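Local structure of M157 (Murid herpesvirus 1, 2NYK) at residues Ala179-Glu183 / Cys194-Ser198; His237-Cys241 / Val252-Pro256; Gln79-Leu83 / Ile97-Tyr101. The protein adopts an MHC class I-like fold and serves mouse cytomegalovirus as a ligand for Ly49 receptors of natural killer cells. The protein carries 1 engineered substitution. All coordinates share one frame. Residue numbers count along the deposited sequence, not the author numbering.

Interaction 1 of 3, residues Ala179-Glu183 / Cys194-Ser198; sequences ATEVE and CVVTS
Strands 181-186 and 192-198 form a beta hairpin in the immunoglobulin-like domain that follows the platform of this MHC class I-like protein; by topology they probably correspond to the A and B strands of such a domain. The segments run antiparallel (164°), with axes 4.7 Å apart at closest approach. E181 faces T197 and E183 faces V195 as hydrogen-bonded pairs, CA atoms 5.1 Å apart in each; V182 and V196 form the non-hydrogen-bonded pair between them, at 4.6 Å. Four bonds fix this register: E181 N to T197 O (3.0 Å), T197 N to E181 O (2.9 Å), E183 N to V195 O and V195 N to E183 O (both 2.9 Å).

E183, T197 and V195 lose the most surface here, and with E181 they share one face of the sheet. E183, m at chi1 and t at chi2, extends over V195 (t), bringing OE1 to 3.7 Å from CG1; its carboxylate also forms a salt bridge with R260. E181 OE1 passes 4.0 Å from T197 CB and pairs with K262. On the other face the domain core begins: V182 CG2 meets V196 CG2 at 3.8 Å, V182 CG1 lies 3.5 Å from the SG of C194, which is disulfide-bonded to C241, and T180 CG2 touches V196 CG1 at 3.5 Å. At the loop end, water 1 joins A179 O to T197 O (2.8 Å each). Over the face that carries E183, V195 and T197, water 3 sits 3.0 Å from E183 OE1 and 2.8 Å from V195 O, and holds T197 OG1 (chi1 m) at 2.8 Å.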
loop_
_atom_site.group_PDB
_atom_site.type_symbol
_atom_site.label_atom_id
_atom_site.label_comp_id
_atom_site.label_asym_id
_atom_site.label_seq_id
_atom_site.Cartn_x
_atom_site.Cartn_y
_atom_site.Cartn_z
ATOM N N ALA A 179 -12.795 2.132 13.073
ATOM C CA ALA A 179 -11.368 2.082 13.459
ATOM C C ALA A 179 -10.672 3.347 12.964
ATOM O O ALA A 179 -9.463 3.542 13.148
ATOM C CB ALA A 179 -10.708 0.826 12.899
ATOM N N THR A 180 -11.468 4.227 12.368
ATOM C CA THR A 180 -10.980 5.461 11.763
ATOM C C THR A 180 -11.178 6.649 12.716
ATOM O O THR A 180 -12.288 6.878 13.203
ATOM C CB THR A 180 -11.699 5.710 10.420
ATOM O OG1 THR A 180 -11.583 4.533 9.602
ATOM C CG2 THR A 180 -11.096 6.910 9.695
ATOM N N GLU A 181 -10.109 7.383 13.015
ATOM C CA GLU A 181 -10.215 8.487 13.975
ATOM C C GLU A 181 -10.266 9.800 13.220
ATOM O O GLU A 181 -9.565 9.944 12.242
ATOM C CB GLU A 181 -9.053 8.458 14.956
ATOM C CG GLU A 181 -8.956 7.114 15.707
ATOM C CD GLU A 181 -7.662 6.939 16.476
ATOM O OE1 GLU A 181 -6.642 7.580 16.121
ATOM O OE2 GLU A 181 -7.675 6.165 17.458
ATOM N N VAL A 182 -11.103 10.740 13.682
ATOM C CA VAL A 182 -11.351 12.021 12.998
ATOM C C VAL A 182 -11.395 13.213 13.967
ATOM O O VAL A 182 -12.194 13.243 14.898
ATOM C CB VAL A 182 -12.641 11.964 12.133
ATOM C CG1 VAL A 182 -12.867 13.283 11.384
ATOM C CG2 VAL A 182 -12.556 10.808 11.148
ATOM N N GLU A 183 -10.497 14.169 13.747
ATOM C CA GLU A 183 -10.440 15.411 14.497
ATOM C C GLU A 183 -10.950 16.514 13.583
ATOM O O GLU A 183 -10.240 16.955 12.664
ATOM C CB GLU A 183 -9.008 15.700 14.945
ATOM C CG GLU A 183 -8.436 14.617 15.866
ATOM C CD GLU A 183 -6.931 14.651 15.982
ATOM O OE1 GLU A 183 -6.226 14.359 14.993
ATOM O OE2 GLU A 183 -6.433 14.944 17.085
ATOM N N CYS A 194 -9.863 19.125 9.280
ATOM C CA CYS A 194 -10.265 17.742 9.485
ATOM C C CYS A 194 -9.063 16.826 9.294
ATOM O O CYS A 194 -8.514 16.740 8.195
ATOM C CB CYS A 194 -11.402 17.359 8.540
ATOM S SG CYS A 194 -12.151 15.793 8.999
ATOM N N VAL A 195 -8.643 16.183 10.381
ATOM C CA VAL A 195 -7.508 15.278 10.375
ATOM C C VAL A 195 -8.028 13.860 10.572
ATOM O O VAL A 195 -8.610 13.540 11.616
ATOM C CB VAL A 195 -6.484 15.612 11.490
ATOM C CG1 VAL A 195 -5.322 14.640 11.448
ATOM C CG2 VAL A 195 -6.010 17.069 11.393
ATOM N N VAL A 196 -7.825 13.014 9.562
ATOM C CA VAL A 196 -8.251 11.616 9.633
ATOM C C VAL A 196 -7.046 10.680 9.742
ATOM O O VAL A 196 -6.161 10.738 8.907
ATOM C CB VAL A 196 -9.136 11.262 8.412
ATOM C CG1 VAL A 196 -9.569 9.796 8.443
ATOM C CG2 VAL A 196 -10.361 12.172 8.384
ATOM N N THR A 197 -7.039 9.842 10.786
ATOM C CA THR A 197 -5.982 8.887 11.104
ATOM C C THR A 197 -6.457 7.451 10.934
ATOM O O THR A 197 -7.526 7.053 11.446
ATOM C CB THR A 197 -5.481 9.087 12.576
ATOM O OG1 THR A 197 -5.096 10.453 12.758
ATOM C CG2 THR A 197 -4.273 8.195 12.875
ATOM N N SER A 198 -5.669 6.672 10.195
ATOM C CA SER A 198 -5.969 5.275 9.969
ATOM C C SER A 198 -4.731 4.457 10.156
ATOM O O SER A 198 -3.645 4.844 9.729
ATOM C CB SER A 198 -6.507 5.087 8.540
ATOM O OG SER A 198 -6.707 3.724 8.245
HETATM O O HOH W 1 -7.160 5.081 13.460
HETATM O O HOH W 2 -9.287 3.320 9.312
HETATM O O HOH W 3 -7.269 12.018 13.500
#

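Interaction 2 of 3, residues His237-Cys241 / Val252-Pro256; sequences HAQRC and VVTPP
Where strands 241-245 and 249-253 of the immunoglobulin-like domain leave their hairpin, the two segments splay, 134° apart end to end. C241 and V253 form one antiparallel hydrogen-bonded pair (CA to CA 5.2 Å), closed by C241 N to V253 O (2.9 Å) and V253 N to C241 O (2.8 Å); R240 then lies opposite T254 (CA to CA 4.8 Å) and Q239 opposite P255 (5.3 Å). T254 (t) donates OG1 to Q239 O over a very short 2.4 Å, and Q239, m at chi1 and chi2, bonds H237 O through NE2 (2.7 Å). Van der Waals contacts fill the rest. The peptide before P255 is cis, and P256 rests with CD 3.4 Å from Q239 O. R240 lays CB 3.8 Å from V252 CG1 and CG 3.6 Å from T254 CB, its guanidinium leading away. The C241 side chain (t) is disulfide-bonded to C194 of strand 192-198, across the core; it packs on V206 and L208 of strand 204-208 and, with V253 and P256, on F184 of strand 181-186.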
loop_
_atom_site.group_PDB
_atom_site.type_symbol
_atom_site.label_atom_id
_atom_site.label_comp_id
_atom_site.label_asym_id
_atom_site.label_seq_id
_atom_site.Cartn_x
_atom_site.Cartn_y
_atom_site.Cartn_z
ATOM N N HIS A 237 -16.641 27.734 6.716
ATOM C CA HIS A 237 -17.548 27.394 7.811
ATOM C C HIS A 237 -18.249 26.072 7.506
ATOM O O HIS A 237 -19.420 25.877 7.856
ATOM C CB HIS A 237 -18.572 28.523 8.035
ATOM N N ALA A 238 -17.512 25.171 6.851
ATOM C CA ALA A 238 -18.011 23.847 6.485
ATOM C C ALA A 238 -18.430 23.073 7.725
ATOM O O ALA A 238 -17.743 23.103 8.765
ATOM C CB ALA A 238 -16.955 23.068 5.691
ATOM N N GLN A 239 -19.562 22.383 7.615
ATOM C CA GLN A 239 -20.190 21.761 8.784
ATOM C C GLN A 239 -20.031 20.245 8.816
ATOM O O GLN A 239 -20.381 19.613 9.813
ATOM C CB GLN A 239 -21.678 22.156 8.890
ATOM C CG GLN A 239 -21.930 23.651 9.114
ATOM C CD GLN A 239 -21.315 24.169 10.410
ATOM O OE1 GLN A 239 -21.743 23.800 11.515
ATOM N NE2 GLN A 239 -20.307 25.032 10.278
ATOM N N ARG A 240 -19.509 19.678 7.726
ATOM C CA ARG A 240 -19.342 18.231 7.585
ATOM C C ARG A 240 -17.969 17.858 7.013
ATOM O O ARG A 240 -17.466 18.506 6.094
ATOM C CB ARG A 240 -20.437 17.645 6.693
ATOM C CG ARG A 240 -21.817 17.594 7.322
ATOM C CD ARG A 240 -22.878 17.993 6.325
ATOM N NE ARG A 240 -22.642 19.356 5.850
ATOM C CZ ARG A 240 -23.420 20.022 4.993
ATOM N NH1 ARG A 240 -24.522 19.466 4.485
ATOM N NH2 ARG A 240 -23.087 21.260 4.642
ATOM N N CYS A 241 -17.367 16.826 7.600
ATOM C CA CYS A 241 -16.138 16.218 7.076
ATOM C C CYS A 241 -16.492 14.798 6.667
ATOM O O CYS A 241 -16.967 14.008 7.480
ATOM C CB CYS A 241 -15.025 16.217 8.127
ATOM S SG CYS A 241 -13.500 15.419 7.562
ATOM N N VAL A 252 -19.457 10.376 7.811
ATOM C CA VAL A 252 -19.425 11.811 8.082
ATOM C C VAL A 252 -19.116 12.088 9.546
ATOM O O VAL A 252 -19.540 11.356 10.427
ATOM C CB VAL A 252 -20.768 12.496 7.727
ATOM C CG1 VAL A 252 -20.612 14.007 7.699
ATOM C CG2 VAL A 252 -21.240 12.033 6.380
ATOM N N VAL A 253 -18.364 13.156 9.776
ATOM C CA VAL A 253 -18.175 13.717 11.098
ATOM C C VAL A 253 -18.713 15.143 11.057
ATOM O O VAL A 253 -18.313 15.966 10.212
ATOM C CB VAL A 253 -16.704 13.667 11.551
ATOM C CG1 VAL A 253 -16.508 14.447 12.850
ATOM C CG2 VAL A 253 -16.270 12.201 11.745
ATOM N N THR A 254 -19.646 15.403 11.972
ATOM C CA THR A 254 -20.355 16.680 12.037
ATOM C C THR A 254 -21.068 16.823 13.388
ATOM O O THR A 254 -21.553 15.827 13.946
ATOM C CB THR A 254 -21.362 16.844 10.859
ATOM O OG1 THR A 254 -21.979 18.144 10.923
ATOM C CG2 THR A 254 -22.433 15.733 10.864
ATOM N N PRO A 255 -21.116 18.055 13.932
ATOM C CA PRO A 255 -20.502 19.297 13.454
ATOM C C PRO A 255 -19.053 19.469 13.946
ATOM O O PRO A 255 -18.606 18.699 14.804
ATOM C CB PRO A 255 -21.407 20.367 14.077
ATOM C CG PRO A 255 -21.757 19.783 15.399
ATOM C CD PRO A 255 -21.899 18.283 15.177
ATOM N N PRO A 256 -18.320 20.468 13.403
ATOM C CA PRO A 256 -16.989 20.814 13.934
ATOM C C PRO A 256 -16.992 21.212 15.420
ATOM O O PRO A 256 -17.835 22.000 15.869
ATOM C CB PRO A 256 -16.531 22.008 13.066
ATOM C CG PRO A 256 -17.830 22.525 12.443
ATOM C CD PRO A 256 -18.690 21.313 12.242
#

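Interaction 3 of 3, residues Gln79-Leu83 / Ile97-Tyr101; sequences QKMRL and ICVRY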
loop_
_atom_site.group_PDB
_atom_site.type_symbol
_atom_site.label_atom_id
_atom_site.label_comp_id
_atom_site.label_asym_id
_atom_site.label_seq_id
_atom_site.Cartn_x
_atom_site.Cartn_y
_atom_site.Cartn_z
ATOM N N GLN A 79 15.182 -8.381 -8.617
ATOM C CA GLN A 79 14.678 -7.345 -9.528
ATOM C C GLN A 79 15.574 -6.101 -9.506
ATOM O O GLN A 79 15.916 -5.560 -10.555
ATOM C CB GLN A 79 13.225 -6.956 -9.176
ATOM C CG GLN A 79 12.179 -8.062 -9.387
ATOM C CD GLN A 79 12.141 -8.603 -10.810
ATOM O OE1 GLN A 79 12.429 -7.889 -11.768
ATOM N NE2 GLN A 79 11.777 -9.873 -10.951
ATOM N N LYS A 80 15.963 -5.651 -8.322
ATOM C CA LYS A 80 16.875 -4.523 -8.237
ATOM C C LYS A 80 18.163 -4.762 -9.038
ATOM O O LYS A 80 18.548 -3.912 -9.838
ATOM C CB LYS A 80 17.189 -4.160 -6.789
ATOM C CG LYS A 80 17.654 -2.721 -6.656
ATOM C CD LYS A 80 18.021 -2.338 -5.237
ATOM C CE LYS A 80 19.385 -2.870 -4.866
ATOM N NZ LYS A 80 19.815 -2.372 -3.536
ATOM N N MET A 81 18.805 -5.913 -8.844
ATOM C CA MET A 81 20.047 -6.235 -9.569
ATOM C C MET A 81 19.818 -6.266 -11.073
ATOM O O MET A 81 20.635 -5.755 -11.844
ATOM C CB MET A 81 20.634 -7.570 -9.103
ATOM C CG MET A 81 21.068 -7.555 -7.649
ATOM S SD MET A 81 21.927 -9.037 -7.096
ATOM C CE MET A 81 20.631 -10.274 -7.142
ATOM N N ARG A 82 18.694 -6.858 -11.467
ATOM C CA ARG A 82 18.269 -6.920 -12.856
ATOM C C ARG A 82 18.134 -5.541 -13.492
ATOM O O ARG A 82 18.602 -5.330 -14.617
ATOM C CB ARG A 82 16.934 -7.642 -12.940
ATOM C CG ARG A 82 16.366 -7.773 -14.314
ATOM C CD ARG A 82 14.919 -8.133 -14.184
ATOM N NE ARG A 82 14.296 -8.403 -15.466
ATOM C CZ ARG A 82 12.988 -8.307 -15.685
ATOM N NH1 ARG A 82 12.165 -7.947 -14.696
ATOM N NH2 ARG A 82 12.506 -8.569 -16.897
ATOM N N LEU A 83 17.484 -4.619 -12.779
ATOM C CA LEU A 83 17.284 -3.253 -13.270
ATOM C C LEU A 83 18.598 -2.477 -13.362
ATOM O O LEU A 83 18.800 -1.734 -14.316
ATOM C CB LEU A 83 16.279 -2.478 -12.414
ATOM C CG LEU A 83 14.834 -2.948 -12.198
ATOM C CD1 LEU A 83 14.023 -1.773 -11.705
ATOM C CD2 LEU A 83 14.189 -3.571 -13.446
ATOM N N ILE A 97 14.509 3.548 -13.887
ATOM C CA ILE A 97 13.676 2.426 -14.312
ATOM C C ILE A 97 12.923 1.868 -13.104
ATOM O O ILE A 97 13.471 1.757 -12.007
ATOM C CB ILE A 97 14.504 1.312 -14.995
ATOM C CG1 ILE A 97 13.596 0.195 -15.515
ATOM C CG2 ILE A 97 15.560 0.755 -14.031
ATOM C CD1 ILE A 97 14.291 -0.787 -16.419
ATOM N N CYS A 98 11.662 1.538 -13.322
ATOM C CA CYS A 98 10.855 0.957 -12.277
ATOM C C CYS A 98 10.173 -0.306 -12.789
ATOM O O CYS A 98 9.766 -0.377 -13.955
ATOM C CB CYS A 98 9.842 1.988 -11.787
ATOM S SG CYS A 98 8.795 1.395 -10.458
ATOM N N VAL A 99 10.070 -1.306 -11.912
ATOM C CA VAL A 99 9.310 -2.518 -12.210
ATOM C C VAL A 99 8.286 -2.738 -11.100
ATOM O O VAL A 99 8.592 -2.515 -9.929
ATOM C CB VAL A 99 10.219 -3.760 -12.418
ATOM C CG1 VAL A 99 11.061 -4.084 -11.138
ATOM C CG2 VAL A 99 9.407 -4.977 -12.845
ATOM N N ARG A 100 7.080 -3.164 -11.475
ATOM C CA ARG A 100 6.022 -3.449 -10.510
ATOM C C ARG A 100 5.298 -4.759 -10.823
ATOM O O ARG A 100 4.768 -4.917 -11.915
ATOM C CB ARG A 100 5.000 -2.304 -10.504
ATOM C CG ARG A 100 3.864 -2.453 -9.472
ATOM C CD ARG A 100 2.843 -1.291 -9.669
ATOM N NE ARG A 100 1.676 -1.396 -8.779
ATOM C CZ ARG A 100 1.694 -1.148 -7.462
ATOM N NH1 ARG A 100 2.817 -0.788 -6.850
ATOM N NH2 ARG A 100 0.587 -1.272 -6.742
ATOM N N TYR A 101 5.277 -5.680 -9.862
ATOM C CA TYR A 101 4.532 -6.928 -10.012
ATOM C C TYR A 101 3.297 -6.782 -9.157
ATOM O O TYR A 101 3.397 -6.653 -7.928
ATOM C CB TYR A 101 5.341 -8.126 -9.533
ATOM C CG TYR A 101 6.432 -8.582 -10.493
ATOM C CD1 TYR A 101 7.569 -7.806 -10.714
ATOM C CD2 TYR A 101 6.299 -9.781 -11.199
ATOM C CE1 TYR A 101 8.560 -8.210 -11.616
ATOM C CE2 TYR A 101 7.295 -10.201 -12.104
ATOM C CZ TYR A 101 8.407 -9.410 -12.293
ATOM O OH TYR A 101 9.386 -9.814 -13.177
HETATM O O HOH W 4 9.527 -9.252 -15.656
#
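This is a helix-on-sheet contact in the platform domain: helix 71-90 lies across strand 96-106, an interior strand of the antiparallel sheet between 21-30 and 109-118, as helices do on the floor of the MHC class I platform. The helix and strand segments run roughly opposite ways (146°), and their axes come no closer than 9.4 Å, so the helix backbone keeps its distance and its side chains span the gap. Q79, R82 and L83 project from one side of the helix, whose i to i+4 bond L83 N to Q79 O measures 2.9 Å; I97, V99 and Y101 point from the strand toward the helix. L83 gives up most area, placing CB 3.7 Å from I97 CG2 and CD1 3.8 Å from V99 CG1; CD1 also reaches the strand backbone at I97 O (3.6 Å). R82 NH1 donates to Q79 OE1 (2.9 Å) and to water 4 (3.1 Å), which is 2.5 Å from Y101 OH. F75, one turn earlier on the helix, meets the Y101 ring edge-to-face. Helix and sheet are thus held mainly by apolar burial around L83, with R82 connected to the strand through water and not by a direct bond.

Interactions 1 and 2 belong to one structural unit, the immunoglobulin-like domain, with centres 13 Å apart. They are joined covalently by the C194-C241 disulfide (SG to SG 2.0 Å), which spans the core as the B-to-F strand disulfide does in immunoglobulin domains, and by packing of V182 CG1 on V253 CG2 at 3.6 Å. Interaction 3 stands apart in the platform, across the chain's centre: its centre is 35 Å from that of interaction 1 and 44 Å from that of interaction 2, with nearest atoms about 17 and 26 Å away. An attached glycan runs close to interaction 1, its fucose about 7 Å from the T180 side chain.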